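Local atomic coordinates of UV damage endonuclease (Sulfolobus acidocaldarius, PDB entry 3TC3), a protein that binds manganese and probably acts as an endonuclease of DNA excision repair, cutting DNA beside ultraviolet-induced lesions. Residues V24-V27 against S28-S32; G108-I111 against K112-I116; V200-V203 against K204-L207. One frame throughout, in Å; residues are numbered along the deposited sequence.

Contact 1 (V24-V27 against S28-S32); sequences VGYV and STNYS
Where strand 22-27, the first strand of the barrel, passes into the loop towards helix 48-71, Y26 and V27 meet T29 and N30, which follow a bend at S28. A tight turn joins V27 and T29: T29 N donates to V27 O at 2.9 Å, spanning S28. With its positive phi of 76° and a negative psi, S28 makes this a classic gamma turn. The bond is correspondingly strongly bent at the carbonyl oxygen, and V27 O also accepts from K292 NZ. Beside the turn, S28 OG rests 3.4 Å from V27 CG1.

The second link is made by side chains. Y26 CG is placed between its own backbone N and carbonyl carbon (chi1 62°), which turns the ring across the strand direction, towards T29 and N30. T29 O then meets the edge of that ring, close to its plane, 3.3 Å from Y26 CE2. Further out, N30 ND2 donates to Y26 OH at 2.9 Å, with the ring and the amide planes 78° apart.

In a TIM barrel the loops that follow the strands form the active-site face, and this one is no exception: the side chain of V27 lies about 8 Å from the bound manganese and about 5 Å from that of the metal ligand E288. Polar ends inside the bend are tied from several directions. Y26 OH is also hydrogen-bonded to N69 OD1, leaving the phenol gripped by two amides, while N30 OD1 accepts from L33 N and T29 OG1 pairs with A37 N. Against the Y26 ring, F77 of the adjoining strand packs edge-to-face, and I65 and W68 of helix 48-71 touch both Y26 and N30.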
loop_
_atom_site.group_PDB
_atom_site.type_symbol
_atom_site.label_atom_id
_atom_site.label_comp_id
_atom_site.label_asym_id
_atom_site.label_seq_id
_atom_site.Cartn_x
_atom_site.Cartn_y
_atom_site.Cartn_z
ATOM N N VAL A 24 5.037 -3.589 12.373
ATOM C CA VAL A 24 3.951 -2.632 12.288
ATOM C C VAL A 24 4.282 -1.500 11.317
ATOM O O VAL A 24 5.418 -1.059 11.267
ATOM C CB VAL A 24 3.837 -1.972 13.719
ATOM C CG1 VAL A 24 2.891 -0.710 13.734
ATOM C CG2 VAL A 24 3.484 -3.015 14.783
ATOM N N GLY A 25 3.278 -1.088 10.508
ATOM C CA GLY A 25 3.411 0.119 9.682
ATOM C C GLY A 25 2.284 1.075 9.773
ATOM O O GLY A 25 1.247 0.774 10.294
ATOM N N TYR A 26 2.571 2.268 9.202
ATOM C CA TYR A 26 1.473 3.256 8.976
ATOM C C TYR A 26 1.673 3.873 7.599
ATOM O O TYR A 26 2.674 3.593 6.913
ATOM C CB TYR A 26 1.305 4.239 10.102
ATOM C CG TYR A 26 2.505 5.095 10.320
ATOM C CD1 TYR A 26 3.665 4.597 11.025
ATOM C CD2 TYR A 26 2.547 6.438 9.811
ATOM C CE1 TYR A 26 4.813 5.399 11.214
ATOM C CE2 TYR A 26 3.706 7.208 9.989
ATOM C CZ TYR A 26 4.820 6.668 10.656
ATOM O OH TYR A 26 5.916 7.526 10.828
ATOM N N VAL A 27 0.766 4.793 7.242
ATOM C CA VAL A 27 0.629 5.169 5.796
ATOM C C VAL A 27 1.015 6.634 5.567
ATOM O O VAL A 27 0.470 7.555 6.210
ATOM C CB VAL A 27 -0.843 5.002 5.414
ATOM C CG1 VAL A 27 -1.152 5.577 3.971
ATOM C CG2 VAL A 27 -1.229 3.490 5.531
ATOM N N SER A 28 1.906 6.868 4.596
ATOM C CA SER A 28 2.136 8.169 3.851
ATOM C C SER A 28 2.895 9.266 4.569
ATOM O O SER A 28 3.796 9.839 3.980
ATOM C CB SER A 28 0.824 8.710 3.260
ATOM O OG SER A 28 0.527 7.903 2.123
ATOM N N THR A 29 2.506 9.576 5.800
ATOM C CA THR A 29 3.160 10.741 6.470
ATOM C C THR A 29 2.925 10.600 7.958
ATOM O O THR A 29 2.230 9.673 8.416
ATOM C CB THR A 29 2.677 12.086 5.902
ATOM O OG1 THR A 29 3.587 13.119 6.275
ATOM C CG2 THR A 29 1.248 12.400 6.321
ATOM N N ASN A 30 3.662 11.416 8.712
ATOM C CA ASN A 30 3.669 11.323 10.172
ATOM C C ASN A 30 3.291 12.724 10.632
ATOM O O ASN A 30 3.969 13.717 10.368
ATOM C CB ASN A 30 5.084 10.898 10.619
ATOM C CG ASN A 30 5.232 10.800 12.124
ATOM O OD1 ASN A 30 4.794 11.745 12.814
ATOM N ND2 ASN A 30 5.879 9.748 12.654
ATOM N N TYR A 31 2.195 12.845 11.364
ATOM C CA TYR A 31 1.689 14.189 11.704
ATOM C C TYR A 31 2.470 14.773 12.875
ATOM O O TYR A 31 2.708 15.974 12.914
ATOM C CB TYR A 31 0.217 14.078 12.122
ATOM C CG TYR A 31 -0.757 13.754 11.034
ATOM C CD1 TYR A 31 -0.770 14.496 9.798
ATOM C CD2 TYR A 31 -1.723 12.717 11.214
ATOM C CE1 TYR A 31 -1.667 14.132 8.788
ATOM C CE2 TYR A 31 -2.618 12.397 10.209
ATOM C CZ TYR A 31 -2.594 13.123 9.020
ATOM O OH TYR A 31 -3.527 12.842 8.033
ATOM N N SER A 32 2.962 13.916 13.750
ATOM C CA SER A 32 3.659 14.326 15.046
ATOM C C SER A 32 4.998 14.911 14.691
ATOM O O SER A 32 5.391 15.963 15.255
ATOM C CB SER A 32 3.827 13.109 15.938
ATOM O OG SER A 32 2.544 12.722 16.343
#

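Contact 2 (G108-I111 against K112-I116); sequences GDFI and KENSI
F110 takes the amide nitrogen of N114, the first residue beyond helix 101-113, over one face of its ring, N114 ND2 lying 3.5 Å above the plane and over its centre. Ring and amide are inclined by 42°, so they meet at a slant rather than stacking flat. The same nitrogen is held from the backbone side: N114 ND2 donates to F110 O at 2.9 Å, in the carbonyl plane and on a lone pair. A first torsion of -66°, with CG beside the backbone N, folds the N114 side chain back over the helix it has just left.

Beyond N114 the chain turns through S115, in left-handed backbone conformation, and I116 N returns to I111 O in a nearly straight 2.9 Å bond (172°). This six-to-one bond is a feature shared with the Schellman motif, as is the apolar approach of the residues it joins, I111 CG2 to I116 CB at 4.2 Å. I116 CD1 also reaches F110 CE2, at 3.7 Å. On the exposed flank D109 OD1 and K112 NZ lie 4.3 Å apart, too far for a salt bridge; one water accepts from the lysine and donates to the aspartate, while K112 NZ also bonds to G154 O.

F110 and N114 both press on L70 of helix 48-71, I111 packs on I155, and the chain leads directly into strand 117-120 of the barrel.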
loop_
_atom_site.group_PDB
_atom_site.type_symbol
_atom_site.label_atom_id
_atom_site.label_comp_id
_atom_site.label_asym_id
_atom_site.label_seq_id
_atom_site.Cartn_x
_atom_site.Cartn_y
_atom_site.Cartn_z
ATOM N N GLY A 108 16.713 4.435 -0.117
ATOM C CA GLY A 108 16.719 3.007 -0.334
ATOM C C GLY A 108 17.801 2.264 0.483
ATOM O O GLY A 108 17.528 1.165 1.023
ATOM N N ASP A 109 18.994 2.841 0.588
ATOM C CA ASP A 109 20.024 2.211 1.439
ATOM C C ASP A 109 19.585 2.087 2.843
ATOM O O ASP A 109 19.769 1.033 3.475
ATOM C CB ASP A 109 21.370 2.985 1.434
ATOM C CG ASP A 109 22.037 2.966 0.095
ATOM O OD1 ASP A 109 21.735 2.105 -0.766
ATOM O OD2 ASP A 109 22.898 3.857 -0.108
ATOM N N PHE A 110 18.895 3.112 3.366
ATOM C CA PHE A 110 18.463 3.090 4.737
ATOM C C PHE A 110 17.412 2.005 4.932
ATOM O O PHE A 110 17.406 1.286 5.923
ATOM C CB PHE A 110 17.862 4.449 5.120
ATOM C CG PHE A 110 17.464 4.538 6.557
ATOM C CD1 PHE A 110 18.421 4.923 7.524
ATOM C CD2 PHE A 110 16.151 4.211 6.995
ATOM C CE1 PHE A 110 18.067 5.004 8.892
ATOM C CE2 PHE A 110 15.784 4.306 8.379
ATOM C CZ PHE A 110 16.765 4.719 9.318
ATOM N N ILE A 111 16.529 1.863 3.933
ATOM C CA ILE A 111 15.541 0.812 4.030
ATOM C C ILE A 111 16.107 -0.609 4.038
ATOM O O ILE A 111 15.672 -1.462 4.844
ATOM C CB ILE A 111 14.502 1.034 2.872
ATOM C CG1 ILE A 111 13.695 2.317 3.128
ATOM C CG2 ILE A 111 13.633 -0.180 2.539
ATOM C CD1 ILE A 111 12.857 2.777 1.868
ATOM N N LYS A 112 17.066 -0.841 3.158
ATOM C CA LYS A 112 17.665 -2.182 3.022
ATOM C C LYS A 112 18.572 -2.446 4.219
ATOM O O LYS A 112 18.585 -3.561 4.724
ATOM C CB LYS A 112 18.473 -2.265 1.708
ATOM C CG LYS A 112 17.556 -2.493 0.543
ATOM C CD LYS A 112 18.284 -2.476 -0.783
ATOM C CE LYS A 112 19.071 -1.195 -1.111
ATOM N NZ LYS A 112 19.697 -1.278 -2.480
ATOM N N GLU A 113 19.269 -1.415 4.691
ATOM C CA GLU A 113 20.176 -1.574 5.870
ATOM C C GLU A 113 19.436 -1.929 7.158
ATOM O O GLU A 113 19.956 -2.606 8.041
ATOM C CB GLU A 113 20.949 -0.302 6.096
ATOM C CG GLU A 113 22.168 -0.123 5.179
ATOM C CD GLU A 113 22.677 1.338 5.118
ATOM O OE1 GLU A 113 22.119 2.219 5.850
ATOM O OE2 GLU A 113 23.582 1.616 4.292
ATOM N N ASN A 114 18.168 -1.502 7.262
ATOM C CA ASN A 114 17.433 -1.596 8.501
ATOM C C ASN A 114 16.185 -2.510 8.424
ATOM O O ASN A 114 15.399 -2.504 9.302
ATOM C CB ASN A 114 17.097 -0.194 8.971
ATOM C CG ASN A 114 18.365 0.577 9.331
ATOM O OD1 ASN A 114 18.982 0.291 10.366
ATOM N ND2 ASN A 114 18.797 1.458 8.477
ATOM N N SER A 115 16.138 -3.334 7.371
ATOM C CA SER A 115 15.076 -4.346 7.173
ATOM C C SER A 115 13.691 -3.675 7.234
ATOM O O SER A 115 12.785 -4.207 7.870
ATOM C CB SER A 115 15.175 -5.409 8.261
ATOM O OG SER A 115 16.367 -6.126 8.056
ATOM N N ILE A 116 13.550 -2.549 6.559
ATOM C CA ILE A 116 12.235 -1.902 6.575
ATOM C C ILE A 116 11.436 -2.446 5.376
ATOM O O ILE A 116 11.957 -2.582 4.248
ATOM C CB ILE A 116 12.335 -0.393 6.577
ATOM C CG1 ILE A 116 13.016 0.065 7.890
ATOM C CG2 ILE A 116 10.978 0.274 6.340
ATOM C CD1 ILE A 116 13.353 1.509 7.906
HETATM O O HOH W 1 19.762 1.586 -2.708
HETATM O O HOH W 2 14.279 -4.300 3.687
#

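Contact 3 (V200-V203 against K204-L207); sequences VFSV and KDCL
A capping box opens helix 203-213: S202 occupies the N-cap and exchanges bonds with D205, three residues on. D205 N donates to S202 OG at 3.2 Å, and in return S202 N donates to D205 OD2 at 3.1 Å along a fairly straight path (162°). The donor meets OD2 on its anti side, 24° out of the carboxylate plane. S202 OG sits between its own backbone N and carbonyl carbon (chi1 65°), which swings the hydroxyl over the first helical turn, where its oxygen serves an amide that has no earlier helical carbonyl to use. D205 OD2 carries a second load, a salt bridge to K170 NZ, and this lysine together with the helix start probably favours the negative carboxylate.

Next to the box, the F201 ring stands almost perpendicular to the D205 carboxylate, with F201 CD1 4.0 Å from D205 OD2, and the ring reaches back to S173 and L174 of helix 170-181. Regular helix bonding is already established here, S202 O accepting from C206 N. On the side turned to helix 233-241, V203 and L207 point the same way, and V203 CG1 lies 3.9 Å from L207 CD1.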
loop_
_atom_site.group_PDB
_atom_site.type_symbol
_atom_site.label_atom_id
_atom_site.label_comp_id
_atom_site.label_asym_id
_atom_site.label_seq_id
_atom_site.Cartn_x
_atom_site.Cartn_y
_atom_site.Cartn_z
ATOM N N VAL A 200 -17.290 -5.326 -3.848
ATOM C CA VAL A 200 -17.438 -6.253 -4.929
ATOM C C VAL A 200 -16.517 -7.459 -4.885
ATOM O O VAL A 200 -17.003 -8.568 -4.916
ATOM C CB VAL A 200 -17.196 -5.556 -6.283
ATOM C CG1 VAL A 200 -17.398 -6.601 -7.459
ATOM C CG2 VAL A 200 -18.301 -4.447 -6.459
ATOM N N PHE A 201 -15.212 -7.200 -4.737
ATOM C CA PHE A 201 -14.247 -8.280 -4.855
ATOM C C PHE A 201 -13.753 -8.775 -3.492
ATOM O O PHE A 201 -12.953 -8.132 -2.806
ATOM C CB PHE A 201 -13.035 -7.902 -5.764
ATOM C CG PHE A 201 -13.473 -7.670 -7.154
ATOM C CD1 PHE A 201 -13.922 -8.767 -7.952
ATOM C CD2 PHE A 201 -13.612 -6.334 -7.657
ATOM C CE1 PHE A 201 -14.423 -8.528 -9.257
ATOM C CE2 PHE A 201 -14.142 -6.102 -8.945
ATOM C CZ PHE A 201 -14.492 -7.156 -9.754
ATOM N N SER A 202 -14.205 -9.959 -3.131
ATOM C CA SER A 202 -13.940 -10.539 -1.837
ATOM C C SER A 202 -12.577 -11.231 -1.795
ATOM O O SER A 202 -11.922 -11.331 -2.853
ATOM C CB SER A 202 -15.033 -11.617 -1.565
ATOM O OG SER A 202 -14.882 -12.691 -2.537
ATOM N N VAL A 203 -12.177 -11.715 -0.654
ATOM C CA VAL A 203 -11.005 -12.595 -0.550
ATOM C C VAL A 203 -11.099 -13.771 -1.542
ATOM O O VAL A 203 -10.124 -14.088 -2.253
ATOM C CB VAL A 203 -10.797 -13.044 0.862
ATOM C CG1 VAL A 203 -9.632 -14.058 0.950
ATOM C CG2 VAL A 203 -10.412 -11.793 1.699
ATOM N N LYS A 204 -12.253 -14.441 -1.589
ATOM C CA LYS A 204 -12.443 -15.549 -2.512
ATOM C C LYS A 204 -12.111 -15.142 -3.946
ATOM O O LYS A 204 -11.427 -15.894 -4.716
ATOM C CB LYS A 204 -13.906 -16.027 -2.444
ATOM C CG LYS A 204 -14.221 -17.215 -3.389
ATOM C CD LYS A 204 -15.654 -17.649 -3.049
ATOM C CE LYS A 204 -16.132 -18.565 -4.125
ATOM N NZ LYS A 204 -17.575 -18.845 -4.081
ATOM N N ASP A 205 -12.585 -13.964 -4.345
ATOM C CA ASP A 205 -12.358 -13.498 -5.732
ATOM C C ASP A 205 -10.871 -13.218 -5.981
ATOM O O ASP A 205 -10.293 -13.588 -6.990
ATOM C CB ASP A 205 -13.148 -12.206 -5.938
ATOM C CG ASP A 205 -14.638 -12.435 -6.010
ATOM O OD1 ASP A 205 -15.126 -13.446 -6.564
ATOM O OD2 ASP A 205 -15.337 -11.595 -5.465
ATOM N N CYS A 206 -10.223 -12.611 -4.983
ATOM C CA CYS A 206 -8.764 -12.361 -5.107
ATOM C C CYS A 206 -7.969 -13.655 -5.158
ATOM O O CYS A 206 -7.008 -13.759 -5.953
ATOM C CB CYS A 206 -8.245 -11.478 -3.945
ATOM S SG CYS A 206 -8.953 -9.804 -3.992
ATOM N N LEU A 207 -8.425 -14.659 -4.430
ATOM C CA LEU A 207 -7.710 -15.960 -4.437
ATOM C C LEU A 207 -7.878 -16.591 -5.849
ATOM O O LEU A 207 -6.952 -17.259 -6.344
ATOM C CB LEU A 207 -8.316 -16.863 -3.381
ATOM C CG LEU A 207 -7.944 -16.454 -1.952
ATOM C CD1 LEU A 207 -8.665 -17.363 -0.917
ATOM C CD2 LEU A 207 -6.442 -16.530 -1.741
#

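The three contacts exemplify three kinds of junction in one barrel: a strand exit in contact 1, a helix end in contact 2 and a helix start in contact 3. Contacts 1 and 2 are the nearest pair, with centres about 17 Å apart, and helix 48-71 packs against both. Contact 3 lies on the opposite side of the chain's centre from each, about 27 Å from contact 1 and 33 Å from contact 2, centre to centre. Contacts 1 and 3 are the two that come near the manganese site formed by E195, D220, D251 and E288, with the V203 side chain about 11 Å from the metal and that of C206 about 6 Å from that of E195. Contact 2 stands away from that site.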